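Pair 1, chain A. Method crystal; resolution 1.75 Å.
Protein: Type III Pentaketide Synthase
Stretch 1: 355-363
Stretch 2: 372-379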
# COMPACT_ATOMS: atom_id res chain seq x y z
N LYS A 355 28.32 -7.82 -26.66
CA LYS A 355 28.56 -8.28 -25.31
C LYS A 355 27.32 -8.18 -24.43
O LYS A 355 26.94 -7.08 -23.98
CB LYS A 355 29.77 -7.58 -24.68
CG LYS A 355 31.11 -8.27 -25.01
CD LYS A 355 31.03 -9.78 -24.69
CE LYS A 355 32.13 -10.58 -25.38
NZ LYS A 355 31.79 -12.04 -25.37
N VAL A 356 26.68 -9.32 -24.22
CA VAL A 356 25.58 -9.43 -23.27
C VAL A 356 26.18 -9.34 -21.88
O VAL A 356 27.04 -10.16 -21.51
CB VAL A 356 24.82 -10.77 -23.42
CG1 VAL A 356 23.71 -10.89 -22.37
CG2 VAL A 356 24.24 -10.90 -24.82
N LYS A 357 25.74 -8.35 -21.11
CA LYS A 357 26.37 -8.04 -19.83
C LYS A 357 25.90 -8.95 -18.70
O LYS A 357 24.74 -9.36 -18.65
CB LYS A 357 26.16 -6.57 -19.47
CG LYS A 357 26.65 -5.59 -20.54
CD LYS A 357 28.08 -5.89 -21.02
CE LYS A 357 28.63 -4.77 -21.90
NZ LYS A 357 27.83 -4.56 -23.13
N GLU A 358 26.82 -9.24 -17.79
CA GLU A 358 26.57 -10.09 -16.63
C GLU A 358 25.90 -9.30 -15.51
O GLU A 358 25.35 -9.89 -14.57
CB GLU A 358 27.90 -10.65 -16.14
CG GLU A 358 27.79 -11.94 -15.36
CD GLU A 358 29.02 -12.83 -15.52
OE1 GLU A 358 29.87 -12.56 -16.40
OE2 GLU A 358 29.11 -13.82 -14.77
N TYR A 359 25.96 -7.98 -15.60
CA TYR A 359 25.41 -7.11 -14.56
C TYR A 359 24.49 -6.07 -15.17
O TYR A 359 24.80 -5.46 -16.19
CB TYR A 359 26.54 -6.45 -13.76
CG TYR A 359 27.37 -7.44 -12.98
CD1 TYR A 359 27.05 -7.77 -11.66
CD2 TYR A 359 28.48 -8.05 -13.57
CE1 TYR A 359 27.81 -8.70 -10.95
CE2 TYR A 359 29.24 -8.98 -12.87
CZ TYR A 359 28.91 -9.29 -11.56
OH TYR A 359 29.66 -10.20 -10.87
N VAL A 360 23.34 -5.89 -14.51
CA VAL A 360 22.25 -5.09 -15.05
C VAL A 360 21.83 -4.06 -14.01
O VAL A 360 21.59 -4.39 -12.85
CB VAL A 360 21.03 -5.98 -15.42
CG1 VAL A 360 19.94 -5.18 -16.10
CG2 VAL A 360 21.46 -7.14 -16.31
N VAL A 361 21.77 -2.80 -14.43
CA VAL A 361 21.29 -1.75 -13.56
C VAL A 361 19.81 -1.53 -13.86
O VAL A 361 19.45 -1.29 -15.01
CB VAL A 361 22.09 -0.44 -13.75
CG1 VAL A 361 21.53 0.67 -12.89
CG2 VAL A 361 23.57 -0.67 -13.44
N GLY A 362 18.97 -1.63 -12.83
CA GLY A 362 17.54 -1.34 -12.97
C GLY A 362 17.29 0.06 -12.46
O GLY A 362 17.89 0.47 -11.47
N CYS A 363 16.43 0.81 -13.15
CA CYS A 363 16.14 2.18 -12.75
C CYS A 363 14.70 2.57 -13.10
O CYS A 363 14.20 2.23 -14.18
CB CYS A 363 17.14 3.15 -13.39
SG CYS A 363 16.98 4.86 -12.85
N GLU A 372 14.36 4.87 -7.91
CA GLU A 372 14.69 3.51 -7.52
C GLU A 372 15.76 2.97 -8.47
O GLU A 372 15.63 3.11 -9.68
CB GLU A 372 13.46 2.60 -7.61
CG GLU A 372 12.30 2.98 -6.68
CD GLU A 372 12.51 2.58 -5.21
OE1 GLU A 372 13.39 1.75 -4.90
OE2 GLU A 372 11.76 3.09 -4.37
N MET A 373 16.82 2.39 -7.90
CA MET A 373 17.80 1.65 -8.70
C MET A 373 18.08 0.31 -8.05
O MET A 373 18.02 0.18 -6.82
CB MET A 373 19.12 2.42 -8.85
CG MET A 373 19.16 3.44 -9.96
SD MET A 373 20.85 3.98 -10.42
CE MET A 373 20.41 5.46 -11.31
N CYS A 374 18.40 -0.68 -8.87
CA CYS A 374 18.87 -1.97 -8.36
C CYS A 374 20.01 -2.48 -9.21
O CYS A 374 20.15 -2.12 -10.39
CB CYS A 374 17.72 -2.98 -8.31
SG CYS A 374 17.05 -3.46 -9.91
N MET A 375 20.86 -3.31 -8.61
CA MET A 375 21.90 -4.01 -9.35
C MET A 375 21.58 -5.50 -9.38
O MET A 375 21.43 -6.13 -8.33
CB MET A 375 23.27 -3.79 -8.70
CG MET A 375 24.43 -4.44 -9.48
SD MET A 375 24.80 -3.70 -11.08
CE MET A 375 25.74 -2.28 -10.53
N LEU A 376 21.48 -6.04 -10.59
CA LEU A 376 21.24 -7.46 -10.80
C LEU A 376 22.46 -8.10 -11.44
O LEU A 376 23.16 -7.47 -12.24
CB LEU A 376 20.02 -7.69 -11.70
CG LEU A 376 18.71 -7.04 -11.26
CD1 LEU A 376 17.68 -7.09 -12.39
CD2 LEU A 376 18.17 -7.71 -10.01
N LYS A 377 22.71 -9.35 -11.07
CA LYS A 377 23.70 -10.17 -11.75
C LYS A 377 22.91 -11.16 -12.60
O LYS A 377 22.05 -11.88 -12.09
CB LYS A 377 24.63 -10.88 -10.76
CG LYS A 377 25.77 -11.67 -11.41
CD LYS A 377 26.73 -12.23 -10.36
CE LYS A 377 27.89 -12.98 -11.01
NZ LYS A 377 27.52 -14.37 -11.37
N ARG A 378 23.19 -11.17 -13.89
CA ARG A 378 22.50 -12.06 -14.79
C ARG A 378 23.25 -13.39 -14.88
O ARG A 378 24.44 -13.42 -15.18
CB ARG A 378 22.38 -11.41 -16.17
CG ARG A 378 21.66 -12.27 -17.19
CD ARG A 378 21.44 -11.50 -18.46
NE ARG A 378 20.98 -12.35 -19.55
CZ ARG A 378 20.64 -11.89 -20.75
NH1 ARG A 378 20.71 -10.59 -21.02
NH2 ARG A 378 20.23 -12.74 -21.68
N ARG A 379 22.53 -14.49 -14.60
CA ARG A 379 23.10 -15.83 -14.72
C ARG A 379 23.28 -16.20 -16.19
O ARG A 379 22.40 -15.95 -17.03
CB ARG A 379 22.21 -16.88 -14.04
CG ARG A 379 21.90 -16.62 -12.57
CD ARG A 379 22.87 -17.33 -11.63
NE ARG A 379 22.44 -17.19 -10.23
CZ ARG A 379 21.89 -18.16 -9.50
NH1 ARG A 379 21.67 -19.37 -10.02
NH2 ARG A 379 21.54 -17.91 -8.24
O HOH W 1 22.25 -8.61 -19.65
O HOH W 2 26.45 -14.43 -13.83

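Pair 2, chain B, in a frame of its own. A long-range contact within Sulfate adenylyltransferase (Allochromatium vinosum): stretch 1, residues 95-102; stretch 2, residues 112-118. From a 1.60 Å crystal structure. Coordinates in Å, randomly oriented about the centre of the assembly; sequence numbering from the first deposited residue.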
# COMPACT_ATOMS: atom_id res chain seq x y z
N GLY B 95 -7.40 18.18 32.20
CA GLY B 95 -6.50 17.57 33.18
C GLY B 95 -5.91 16.24 32.77
O GLY B 95 -5.14 15.64 33.54
N ALA B 96 -6.25 15.77 31.57
CA ALA B 96 -5.74 14.51 31.06
C ALA B 96 -4.38 14.74 30.43
O ALA B 96 -4.18 15.74 29.73
CB ALA B 96 -6.71 13.93 30.02
N THR B 97 -3.43 13.82 30.63
CA THR B 97 -2.12 14.01 29.97
C THR B 97 -1.97 13.16 28.71
O THR B 97 -0.99 13.32 27.98
CB THR B 97 -0.91 13.78 30.91
OG1 THR B 97 -1.08 12.54 31.60
CG2 THR B 97 -0.79 14.91 31.92
N ARG B 98 -2.90 12.23 28.51
CA ARG B 98 -2.85 11.28 27.41
C ARG B 98 -4.31 11.09 26.95
O ARG B 98 -5.20 10.83 27.79
CB ARG B 98 -2.28 9.98 27.93
CG ARG B 98 -2.01 8.93 26.91
CD ARG B 98 -0.92 8.05 27.52
NE ARG B 98 -0.67 6.89 26.69
CZ ARG B 98 0.16 6.88 25.66
NH1 ARG B 98 0.84 7.98 25.34
NH2 ARG B 98 0.32 5.77 24.95
N ILE B 99 -4.54 11.28 25.64
CA ILE B 99 -5.90 11.30 25.11
C ILE B 99 -5.93 10.59 23.76
O ILE B 99 -4.86 10.37 23.15
CB ILE B 99 -6.42 12.75 24.95
CG1 ILE B 99 -5.63 13.50 23.83
CG2 ILE B 99 -6.36 13.48 26.30
CD1 ILE B 99 -6.26 14.85 23.39
N ALA B 100 -7.11 10.21 23.30
CA ALA B 100 -7.29 9.61 21.96
C ALA B 100 -7.86 10.68 21.04
O ALA B 100 -8.77 11.43 21.42
CB ALA B 100 -8.25 8.40 22.02
N LEU B 101 -7.28 10.79 19.85
CA LEU B 101 -7.81 11.69 18.79
C LEU B 101 -8.64 10.84 17.82
O LEU B 101 -8.14 9.88 17.26
CB LEU B 101 -6.64 12.35 18.05
CG LEU B 101 -5.59 13.11 18.86
CD1 LEU B 101 -4.58 13.77 17.94
CD2 LEU B 101 -6.26 14.14 19.84
N ARG B 102 -9.92 11.21 17.64
CA ARG B 102 -10.86 10.39 16.87
C ARG B 102 -11.09 11.06 15.51
O ARG B 102 -11.02 12.27 15.41
CB ARG B 102 -12.16 10.23 17.64
CG ARG B 102 -11.98 9.23 18.84
CD ARG B 102 -13.26 9.03 19.63
NE ARG B 102 -13.08 7.94 20.60
CZ ARG B 102 -13.21 6.62 20.37
NH1 ARG B 102 -13.46 6.11 19.14
NH2 ARG B 102 -13.01 5.77 21.38
N LEU B 112 -7.80 7.61 15.69
CA LEU B 112 -6.78 7.82 14.64
C LEU B 112 -5.36 7.87 15.25
O LEU B 112 -4.39 7.37 14.66
CB LEU B 112 -7.08 9.13 13.88
CG LEU B 112 -6.08 9.67 12.86
CD1 LEU B 112 -5.86 8.67 11.74
CD2 LEU B 112 -6.54 11.02 12.29
N ALA B 113 -5.24 8.41 16.47
CA ALA B 113 -3.90 8.61 17.08
C ALA B 113 -4.09 8.76 18.58
O ALA B 113 -5.19 9.02 19.05
CB ALA B 113 -3.23 9.90 16.53
N VAL B 114 -2.99 8.51 19.30
CA VAL B 114 -2.93 8.76 20.74
C VAL B 114 -1.97 9.94 20.94
O VAL B 114 -0.90 10.00 20.31
CB VAL B 114 -2.38 7.49 21.46
CG1 VAL B 114 -2.16 7.76 22.94
CG2 VAL B 114 -3.36 6.34 21.30
N MET B 115 -2.32 10.87 21.81
CA MET B 115 -1.52 12.09 21.97
C MET B 115 -1.15 12.28 23.42
O MET B 115 -1.99 12.06 24.29
CB MET B 115 -2.35 13.30 21.51
CG MET B 115 -1.63 14.61 21.61
SD MET B 115 -2.73 15.85 20.81
CE MET B 115 -1.71 17.26 21.02
N ASP B 116 0.11 12.64 23.68
CA ASP B 116 0.49 13.11 25.03
C ASP B 116 0.37 14.61 25.02
O ASP B 116 1.11 15.30 24.30
CB ASP B 116 1.92 12.65 25.39
CG ASP B 116 2.00 11.15 25.53
OD1 ASP B 116 1.30 10.61 26.41
OD2 ASP B 116 2.69 10.50 24.71
N VAL B 117 -0.58 15.12 25.80
CA VAL B 117 -0.86 16.55 25.75
C VAL B 117 0.13 17.30 26.66
O VAL B 117 0.17 17.06 27.88
CB VAL B 117 -2.31 16.83 26.16
CG1 VAL B 117 -2.56 18.33 26.23
CG2 VAL B 117 -3.25 16.15 25.16
N THR B 118 0.95 18.17 26.06
CA THR B 118 1.88 18.95 26.89
C THR B 118 1.46 20.41 27.08
O THR B 118 2.01 21.11 27.94
CB THR B 118 3.33 18.84 26.41
OG1 THR B 118 3.41 19.16 25.02
CG2 THR B 118 3.79 17.37 26.61

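The sharpest difference between the two pairs lies at one matched position, where pair 1 has Gly A362 and pair 2 has Leu B101. In pair 1 the opposing residue, Cys A374 (chi1 p), lays its sulfur across the space a side chain at Gly A362 would need: a CB built on the glycine would sit 2.6 Å from Cys A374 SG, a clash. In pair 2 the matching opposite residue is Ala B113, whose small methyl leaves that space free, and Leu B101 fills it, placing CD1 4.3 Å from Ala B113 CB and 4.0 Å from Met B115 SD. Over Gly A362 the sulfur comes from the opposite strand, whereas in pair 2 the leucine of the first strand reaches over Ala B113.

The frame around this exchange is common to both. Each is an antiparallel pair of strands, with N-to-C directions 163° apart in pair 1 and 153° in pair 2, and the central backbones superpose to 0.7 Å. Matching hydrogen bonds set the register. Val A360 N donates to Leu A376 O (2.8 Å) as Ile B99 N does to Met B115 O (3.0 Å), and each bond is returned by the facing amide. Gly A362 N to Cys A374 O (2.8 Å) corresponds to Leu B101 N to Ala B113 O (2.9 Å). Here the return bonds diverge: Cys A374 N reaches Gly A362 O at 2.9 Å, whereas Ala B113 N to Leu B101 O is weak at 3.3 Å, the same carbonyl also accepting from Leu B112 N at 2.8 Å.

Beside the glycine or leucine, Val A360 and Ile B99 occupy equivalent sites, and both reach the facing residue and the next one. Val A360 CB meets Leu A376 CB at 4.2 Å, as Ile B99 CG1 meets Met B115 CB at 4.0 Å; the second contact is closer in pair 2, with Ile B99 CD1 3.7 Å from Val B117 CG2 against 4.4 Å from Val A360 CG2 to Arg A378 CB.

On the face bearing Tyr A359 and Arg B98 the two pairs use different chemistry. Tyr A359 brings OH within 3.3 Å of Lys A377 CE, while CB rests 4.2 Å from Met A375 SD. At the equivalent positions, Arg B98 NH1 forms a salt bridge with Asp B116 OD1 (2.9 Å), and Val B114 CG1 lies over one face of the guanidinium, 3.7 Å from Arg B98 CZ. Charge is handled differently in pair 1: Glu A358 OE2 and Lys A377 NZ make a long salt bridge of 3.8 Å, and a water bonded to both reinforces it.

The general principle is that backbone pairing fixes where side chains begin, but not which residues or which chemistry pack there.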